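Local coordinates for putative uncharacterized protein (Pyrococcus furiosus, PDB 3V68) that is of unknown function, belongs to the DUF2666 family and probably binds double-stranded DNA, at residues Glu68-Leu73 and Arg227-Lys232; Lys206-Leu211 and Ser231-Lys236. All coordinates share one frame; numbering follows the deposited sequence.

Contact 1 (Glu68-Leu73 and Arg227-Lys232); sequences EKLKAL and REMLSK
Helix 66-73 and the last turns of helix 219-231 pack together in a buried apolar helix-helix contact whose two segments fall in the two separate DUF2666 regions of the sequence, and Leu70 meets Leu230 at its centre. The closest approach is methyl to methyl, with Leu70 CD2 lying 3.5 Å from Leu230 CD2, and the two side chains cross at about a right angle. The backbones stay well apart, the CA atoms of Leu70 and Leu230 being 8.6 Å from each other, so the contact is made through the branched ends of the side chains. In Leu70 the CG atom is anti to the carbonyl carbon (chi1 -66°), which carries both methyls out from helix 66-73 along a CB that already points toward the partner. Leu230 sets off less directly, and its CD2 methyl covers the remaining distance. Beside this pair, Leu70 CD1 lies 4.4 Å from Met229 SD, a loose contact that is tentative because the methionine also adopts a second conformation.

Near the end of helix 219-231, Glu228 gathers two polar partners. Ser231 OG donates to Glu228 O over 2.7 Å, bending back to the preceding turn with the donor tilted 19° from the carbonyl plane. Lys232 NZ forms a salt bridge with Glu228 OE2 at 3.2 Å, although as a hydrogen bond it is weak. Leu110 of helix 91-110 touches both Leu70 and Leu230. The arrangement is plain apolar packing of helix 66-73 against helix 219-231, with helix 91-110 as a third partner, in the helical part of the protein, away from the four-stranded antiparallel sheet.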
ATOM      1  N   GLU A  68     -21.125  -5.725  -0.966  1.00 15.63           N
ATOM      2  CA  GLU A  68     -21.021  -7.175  -0.829  1.00 15.92           C
ATOM      3  C   GLU A  68     -19.566  -7.630  -0.739  1.00 15.61           C
ATOM      4  O   GLU A  68     -19.242  -8.542   0.024  1.00 15.78           O
ATOM      5  CB  GLU A  68     -21.735  -7.878  -1.983  1.00 16.42           C
ATOM      6  CG  GLU A  68     -23.245  -7.747  -1.911  1.00 18.22           C
ATOM      7  CD  GLU A  68     -23.958  -8.452  -3.044  1.00 20.94           C
ATOM      8  OE1 GLU A  68     -23.671  -8.154  -4.223  1.00 21.38           O
ATOM      9  OE2 GLU A  68     -24.832  -9.292  -2.750  1.00 23.90           O
ATOM     10  N   LYS A  69     -18.698  -6.981  -1.511  1.00 15.36           N
ATOM     11  CA  LYS A  69     -17.269  -7.281  -1.482  1.00 15.21           C
ATOM     12  C   LYS A  69     -16.667  -6.951  -0.120  1.00 14.96           C
ATOM     13  O   LYS A  69     -15.872  -7.725   0.414  1.00 14.87           O
ATOM     14  CB  LYS A  69     -16.527  -6.544  -2.598  1.00 15.39           C
ATOM     15  CG  LYS A  69     -16.829  -7.077  -3.991  1.00 16.73           C
ATOM     16  CD  LYS A  69     -16.048  -6.324  -5.046  1.00 19.19           C
ATOM     17  CE  LYS A  69     -16.216  -6.962  -6.413  1.00 21.17           C
ATOM     18  NZ  LYS A  69     -15.543  -6.149  -7.464  1.00 22.87           N
ATOM     19  N   LEU A  70     -17.055  -5.804   0.436  1.00 14.69           N
ATOM     20  CA  LEU A  70     -16.595  -5.401   1.765  1.00 14.52           C
ATOM     21  C   LEU A  70     -17.023  -6.398   2.843  1.00 14.72           C
ATOM     22  O   LEU A  70     -16.220  -6.786   3.688  1.00 14.33           O
ATOM     23  CB  LEU A  70     -17.064  -3.981   2.104  1.00 14.37           C
ATOM     24  CG  LEU A  70     -16.482  -2.853   1.247  1.00 14.06           C
ATOM     25  CD1 LEU A  70     -17.115  -1.523   1.614  1.00 13.64           C
ATOM     26  CD2 LEU A  70     -14.970  -2.770   1.383  1.00 14.59           C
ATOM     27  N   LYS A  71     -18.285  -6.820   2.798  1.00 14.87           N
ATOM     28  CA  LYS A  71     -18.775  -7.846   3.716  1.00 15.70           C
ATOM     29  C   LYS A  71     -17.978  -9.150   3.568  1.00 15.43           C
ATOM     30  O   LYS A  71     -17.646  -9.796   4.564  1.00 15.78           O
ATOM     31  CB  LYS A  71     -20.275  -8.084   3.507  1.00 16.08           C
ATOM     32  CG  LYS A  71     -20.913  -9.076   4.489  1.00 17.87           C
ATOM     33  CD  LYS A  71     -21.259  -8.427   5.827  1.00 21.63           C
ATOM     34  CE  LYS A  71     -21.953  -9.399   6.777  1.00 24.01           C
ATOM     35  NZ  LYS A  71     -23.254  -9.907   6.247  1.00 26.28           N
ATOM     36  N   ALA A  72     -17.652  -9.522   2.334  1.00 15.55           N
ATOM     37  CA  ALA A  72     -16.865 -10.727   2.090  1.00 15.31           C
ATOM     38  C   ALA A  72     -15.455 -10.595   2.665  1.00 15.24           C
ATOM     39  O   ALA A  72     -14.952 -11.516   3.292  1.00 15.42           O
ATOM     40  CB  ALA A  72     -16.810 -11.044   0.608  1.00 15.51           C
ATOM     41  N   LEU A  73     -14.833  -9.435   2.471  1.00 15.10           N
ATOM     42  CA  LEU A  73     -13.455  -9.228   2.919  1.00 15.01           C
ATOM     43  C   LEU A  73     -13.268  -9.302   4.437  1.00 15.38           C
ATOM     44  O   LEU A  73     -12.185  -9.664   4.914  1.00 15.34           O
ATOM     45  CB  LEU A  73     -12.901  -7.909   2.371  1.00 14.53           C
ATOM     46  CG  LEU A  73     -12.512  -7.894   0.886  1.00 14.51           C
ATOM     47  CD1 LEU A  73     -12.363  -6.458   0.390  1.00 14.19           C
ATOM     48  CD2 LEU A  73     -11.235  -8.686   0.608  1.00 14.07           C
ATOM     49  N   ARG A 227      -9.431   5.278   2.615  1.00  8.71           N
ATOM     50  CA  ARG A 227      -8.658   4.550   3.616  1.00  9.05           C
ATOM     51  C   ARG A 227      -9.315   4.634   4.992  1.00  8.97           C
ATOM     52  O   ARG A 227      -9.383   3.637   5.707  1.00  9.39           O
ATOM     53  CB  ARG A 227      -7.222   5.064   3.659  1.00  8.81           C
ATOM     54  CG  ARG A 227      -6.392   4.532   2.503  1.00  9.33           C
ATOM     55  CD  ARG A 227      -5.128   5.342   2.284  1.00 10.47           C
ATOM     56  NE  ARG A 227      -4.213   4.617   1.404  1.00 10.82           N
ATOM     57  CZ  ARG A 227      -4.342   4.536   0.082  1.00 11.96           C
ATOM     58  NH1 ARG A 227      -5.343   5.151  -0.545  1.00 12.85           N
ATOM     59  NH2 ARG A 227      -3.464   3.833  -0.616  1.00 13.03           N
ATOM     60  N   GLU A 228      -9.798   5.820   5.358  1.00  9.12           N
ATOM     61  CA  GLU A 228     -10.474   5.989   6.641  1.00  9.75           C
ATOM     62  C   GLU A 228     -11.750   5.155   6.721  1.00  9.69           C
ATOM     63  O   GLU A 228     -12.002   4.498   7.736  1.00 10.07           O
ATOM     64  CB  GLU A 228     -10.762   7.467   6.923  1.00  9.50           C
ATOM     65  CG  GLU A 228     -11.369   7.745   8.309  1.00 11.24           C
ATOM     66  CD  GLU A 228     -10.470   7.358   9.477  1.00 13.34           C
ATOM     67  OE1 GLU A 228      -9.244   7.209   9.295  1.00 12.85           O
ATOM     68  OE2 GLU A 228     -10.999   7.226  10.601  1.00 14.60           O
ATOM     69  N   MET A 229     -12.543   5.169   5.648  0.50  9.92           N
ATOM     70  CA  MET A 229     -13.773   4.374   5.584  0.50  9.94           C
ATOM     71  C   MET A 229     -13.465   2.889   5.777  0.50 10.19           C
ATOM     72  O   MET A 229     -14.104   2.208   6.584  0.50 10.33           O
ATOM     73  CB  MET A 229     -14.504   4.612   4.259  0.50 10.05           C
ATOM     74  CG  MET A 229     -15.807   3.829   4.103  0.50  9.55           C
ATOM     75  SD  MET A 229     -15.595   2.167   3.435  0.50  7.34           S
ATOM     76  CE  MET A 229     -15.318   2.518   1.705  0.50  8.39           C
ATOM     77  N   LEU A 230     -12.464   2.404   5.050  1.00 10.05           N
ATOM     78  CA  LEU A 230     -12.027   1.010   5.161  1.00 10.24           C
ATOM     79  C   LEU A 230     -11.501   0.645   6.551  1.00 10.57           C
ATOM     80  O   LEU A 230     -11.733  -0.466   7.025  1.00 10.23           O
ATOM     81  CB  LEU A 230     -10.989   0.682   4.085  1.00  9.98           C
ATOM     82  CG  LEU A 230     -11.510   0.702   2.647  1.00 11.15           C
ATOM     83  CD1 LEU A 230     -10.351   0.608   1.683  1.00 10.97           C
ATOM     84  CD2 LEU A 230     -12.552  -0.384   2.376  1.00 11.80           C
ATOM     85  N   SER A 231     -10.828   1.585   7.213  1.00 11.00           N
ATOM     86  CA  SER A 231     -10.286   1.333   8.552  1.00 11.44           C
ATOM     87  C   SER A 231     -11.382   1.002   9.569  1.00 11.54           C
ATOM     88  O   SER A 231     -11.142   0.257  10.527  1.00 12.00           O
ATOM     89  CB  SER A 231      -9.442   2.518   9.034  1.00 11.58           C
ATOM     90  OG  SER A 231     -10.252   3.535   9.590  1.00 13.48           O
ATOM     91  N   LYS A 232     -12.581   1.540   9.351  1.00 11.85           N
ATOM     92  CA  LYS A 232     -13.704   1.302  10.261  1.00 12.01           C
ATOM     93  C   LYS A 232     -14.210  -0.136  10.176  1.00 12.51           C
ATOM     94  O   LYS A 232     -14.895  -0.615  11.079  1.00 12.67           O
ATOM     95  CB  LYS A 232     -14.850   2.293  10.005  1.00 12.19           C
ATOM     96  CG  LYS A 232     -14.485   3.763  10.180  1.00 11.64           C
ATOM     97  CD  LYS A 232     -13.870   4.057  11.551  1.00 12.43           C
ATOM     98  CE  LYS A 232     -13.647   5.548  11.748  1.00 13.14           C
ATOM     99  NZ  LYS A 232     -12.721   5.823  12.892  1.00 15.51           N
TER

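Contact 2 (Lys206-Leu211 and Ser231-Lys236)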
ATOM      1  N   LYS A 206     -23.394  -0.380   4.102  1.00 16.83           N
ATOM      2  CA  LYS A 206     -24.124   0.454   3.155  1.00 16.81           C
ATOM      3  C   LYS A 206     -24.054   1.933   3.550  1.00 15.93           C
ATOM      4  O   LYS A 206     -23.760   2.793   2.726  1.00 15.68           O
ATOM      5  CB  LYS A 206     -25.584  -0.008   3.077  1.00 17.37           C
ATOM      6  CG  LYS A 206     -26.383   0.592   1.928  1.00 19.92           C
ATOM      7  CD  LYS A 206     -27.835   0.100   1.933  1.00 23.38           C
ATOM      8  CE  LYS A 206     -27.944  -1.401   1.664  1.00 25.24           C
ATOM      9  NZ  LYS A 206     -29.356  -1.886   1.758  1.00 26.95           N
ATOM     10  N   GLU A 207     -24.307   2.213   4.824  1.00 15.49           N
ATOM     11  CA  GLU A 207     -24.279   3.579   5.331  1.00 15.12           C
ATOM     12  C   GLU A 207     -22.904   4.239   5.213  1.00 13.91           C
ATOM     13  O   GLU A 207     -22.802   5.401   4.812  1.00 13.89           O
ATOM     14  CB  GLU A 207     -24.757   3.614   6.783  1.00 15.54           C
ATOM     15  CG  GLU A 207     -26.256   3.392   6.928  1.00 18.53           C
ATOM     16  CD  GLU A 207     -26.660   2.893   8.306  1.00 21.48           C
ATOM     17  OE1 GLU A 207     -25.799   2.816   9.208  1.00 23.06           O
ATOM     18  OE2 GLU A 207     -27.853   2.566   8.483  1.00 23.89           O
ATOM     19  N   ILE A 208     -21.850   3.502   5.554  1.00 13.15           N
ATOM     20  CA  ILE A 208     -20.519   4.104   5.538  1.00 12.12           C
ATOM     21  C   ILE A 208     -19.993   4.322   4.115  1.00 11.91           C
ATOM     22  O   ILE A 208     -19.301   5.305   3.847  1.00 11.61           O
ATOM     23  CB  ILE A 208     -19.497   3.373   6.467  1.00 11.53           C
ATOM     24  CG1 ILE A 208     -18.347   4.331   6.831  1.00 11.28           C
ATOM     25  CG2 ILE A 208     -19.006   2.051   5.862  1.00 11.94           C
ATOM     26  CD1 ILE A 208     -17.290   3.761   7.771  1.00 10.67           C
ATOM     27  N   VAL A 209     -20.351   3.421   3.201  1.00 11.91           N
ATOM     28  CA  VAL A 209     -20.005   3.601   1.789  1.00 12.01           C
ATOM     29  C   VAL A 209     -20.695   4.848   1.237  1.00 11.85           C
ATOM     30  O   VAL A 209     -20.071   5.658   0.548  1.00 12.28           O
ATOM     31  CB  VAL A 209     -20.352   2.357   0.947  1.00 12.00           C
ATOM     32  CG1 VAL A 209     -20.237   2.660  -0.543  1.00 12.09           C
ATOM     33  CG2 VAL A 209     -19.424   1.215   1.309  1.00 12.58           C
ATOM     34  N   GLN A 210     -21.974   5.010   1.570  1.00 11.97           N
ATOM     35  CA  GLN A 210     -22.717   6.190   1.156  1.00 12.18           C
ATOM     36  C   GLN A 210     -22.085   7.472   1.698  1.00 11.99           C
ATOM     37  O   GLN A 210     -21.924   8.449   0.971  1.00 11.78           O
ATOM     38  CB  GLN A 210     -24.180   6.076   1.582  1.00 12.51           C
ATOM     39  CG  GLN A 210     -25.057   7.226   1.108  1.00 13.79           C
ATOM     40  CD  GLN A 210     -25.200   7.293  -0.403  1.00 14.77           C
ATOM     41  OE1 GLN A 210     -25.119   6.280  -1.099  1.00 17.78           O
ATOM     42  NE2 GLN A 210     -25.419   8.493  -0.916  1.00 16.63           N
ATOM     43  N   LEU A 211     -21.708   7.451   2.977  1.00 11.86           N
ATOM     44  CA  LEU A 211     -21.030   8.590   3.577  1.00 12.08           C
ATOM     45  C   LEU A 211     -19.718   8.901   2.857  1.00 11.75           C
ATOM     46  O   LEU A 211     -19.411  10.067   2.588  1.00 12.06           O
ATOM     47  CB  LEU A 211     -20.801   8.368   5.077  1.00 12.57           C
ATOM     48  CG  LEU A 211     -20.247   9.573   5.845  1.00 13.58           C
ATOM     49  CD1 LEU A 211     -21.202  10.758   5.813  1.00 15.39           C
ATOM     50  CD2 LEU A 211     -19.895   9.206   7.282  1.00 14.82           C
ATOM     51  N   SER A 231     -10.828   1.585   7.213  1.00 11.00           N
ATOM     52  CA  SER A 231     -10.286   1.333   8.552  1.00 11.44           C
ATOM     53  C   SER A 231     -11.382   1.002   9.569  1.00 11.54           C
ATOM     54  O   SER A 231     -11.142   0.257  10.527  1.00 12.00           O
ATOM     55  CB  SER A 231      -9.442   2.518   9.034  1.00 11.58           C
ATOM     56  OG  SER A 231     -10.252   3.535   9.590  1.00 13.48           O
ATOM     57  N   LYS A 232     -12.581   1.540   9.351  1.00 11.85           N
ATOM     58  CA  LYS A 232     -13.704   1.302  10.261  1.00 12.01           C
ATOM     59  C   LYS A 232     -14.210  -0.136  10.176  1.00 12.51           C
ATOM     60  O   LYS A 232     -14.895  -0.615  11.079  1.00 12.67           O
ATOM     61  CB  LYS A 232     -14.850   2.293  10.005  1.00 12.19           C
ATOM     62  CG  LYS A 232     -14.485   3.763  10.180  1.00 11.64           C
ATOM     63  CD  LYS A 232     -13.870   4.057  11.551  1.00 12.43           C
ATOM     64  CE  LYS A 232     -13.647   5.548  11.748  1.00 13.14           C
ATOM     65  NZ  LYS A 232     -12.721   5.823  12.892  1.00 15.51           N
ATOM     66  N   LEU A 233     -13.878  -0.805   9.073  1.00 12.18           N
ATOM     67  CA  LEU A 233     -14.185  -2.221   8.879  1.00 12.37           C
ATOM     68  C   LEU A 233     -12.999  -3.117   9.239  1.00 12.48           C
ATOM     69  O   LEU A 233     -13.086  -4.345   9.133  1.00 13.11           O
ATOM     70  CB  LEU A 233     -14.591  -2.477   7.423  1.00 12.44           C
ATOM     71  CG  LEU A 233     -16.011  -2.138   6.957  1.00 12.20           C
ATOM     72  CD1 LEU A 233     -16.233  -0.635   6.861  1.00 13.47           C
ATOM     73  CD2 LEU A 233     -16.271  -2.796   5.612  1.00 14.63           C
ATOM     74  N   GLY A 234     -11.893  -2.505   9.654  1.00 12.52           N
ATOM     75  CA  GLY A 234     -10.661  -3.230   9.962  1.00 12.63           C
ATOM     76  C   GLY A 234      -9.914  -3.647   8.710  1.00 12.35           C
ATOM     77  O   GLY A 234      -9.115  -4.589   8.736  1.00 13.38           O
ATOM     78  N   LEU A 235     -10.183  -2.953   7.608  1.00 12.03           N
ATOM     79  CA  LEU A 235      -9.541  -3.262   6.338  1.00 12.09           C
ATOM     80  C   LEU A 235      -8.421  -2.285   6.024  1.00 12.21           C
ATOM     81  O   LEU A 235      -8.501  -1.102   6.363  1.00 12.72           O
ATOM     82  CB  LEU A 235     -10.570  -3.256   5.204  1.00 11.88           C
ATOM     83  CG  LEU A 235     -11.652  -4.344   5.232  1.00 12.16           C
ATOM     84  CD1 LEU A 235     -12.705  -4.082   4.169  1.00 13.04           C
ATOM     85  CD2 LEU A 235     -11.069  -5.751   5.074  1.00 13.74           C
ATOM     86  N   LYS A 236      -7.377  -2.790   5.370  1.00 12.17           N
ATOM     87  CA  LYS A 236      -6.228  -1.977   4.970  1.00 12.77           C
ATOM     88  C   LYS A 236      -5.925  -2.210   3.506  1.00 12.35           C
ATOM     89  O   LYS A 236      -6.128  -3.312   3.004  1.00 12.34           O
ATOM     90  CB  LYS A 236      -4.993  -2.353   5.789  1.00 13.17           C
ATOM     91  CG  LYS A 236      -5.077  -2.027   7.265  1.00 15.84           C
ATOM     92  CD  LYS A 236      -3.868  -2.586   7.988  1.00 19.92           C
ATOM     93  CE  LYS A 236      -3.785  -2.082   9.418  1.00 22.20           C
ATOM     94  NZ  LYS A 236      -2.522  -2.526  10.072  1.00 24.81           N
TER
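Ile208 reaches from helix 202-213 to the turn that follows helix 219-231, and its two branches take different partners there. Its CG1 branch is anti to the backbone N (chi1 -158°) and extended beyond, which sends the terminal CD1 methyl far out from the helix. That methyl rests on the root of the Lys232 side chain, 3.6 Å from Lys232 CB and nearly as close to Lys232 CG. The two side chains cross at about a right angle, and it is the aliphatic base of the lysine that receives the isoleucine. A bend at chi2 (-54°) turns the outer part of the Lys232 chain away from helix 202-213, and the ammonium group is carried off from the apolar contact.

The shorter branch, Ile208 CG2, faces Leu233 CD1 at 4.0 Å. Here the side chains run past each other in opposite directions, each starting from a CB that points toward the other segment.

Both partners belong to a type I beta turn from Ser231 to Gly234, closed by the 3.0 Å bond from Gly234 N to Ser231 O. Gly234, with a positive phi, is the first residue to leave helical geometry, and the ending is a Schellman motif. The turn places Lys232 and Leu233 next to each other on the side that meets Ile208. Around the isoleucine, Phe193 and Phe196 from the preceding loop and Met229 of helix 219-231 add further apolar contacts. Leu233 also touches Leu70 of helix 66-73 and Val199, while the backbone of Lys232 is hydrogen-bonded to that of Val199.

How the contacts relate
Contacts 1 and 2 are neighbouring buried contacts, their centres about 5 Å apart, and they share Ser231 and Lys232, where helix 219-231 gives way to the turn. Contact 1 brings together segments from the two DUF2666 regions, whereas both segments of contact 2 lie in the second, where helix 202-213 meets the turn. Both are apolar, but contact 1 is made by buried leucine and methionine ends, while contact 2 also uses the aliphatic part of a partly exposed lysine. They meet directly where Leu70 CD1 packs 3.6 Å from Val209 CG2, and a probable hydrogen bond of 3.0 Å between Leu235 N and Leu230 O links their backbones.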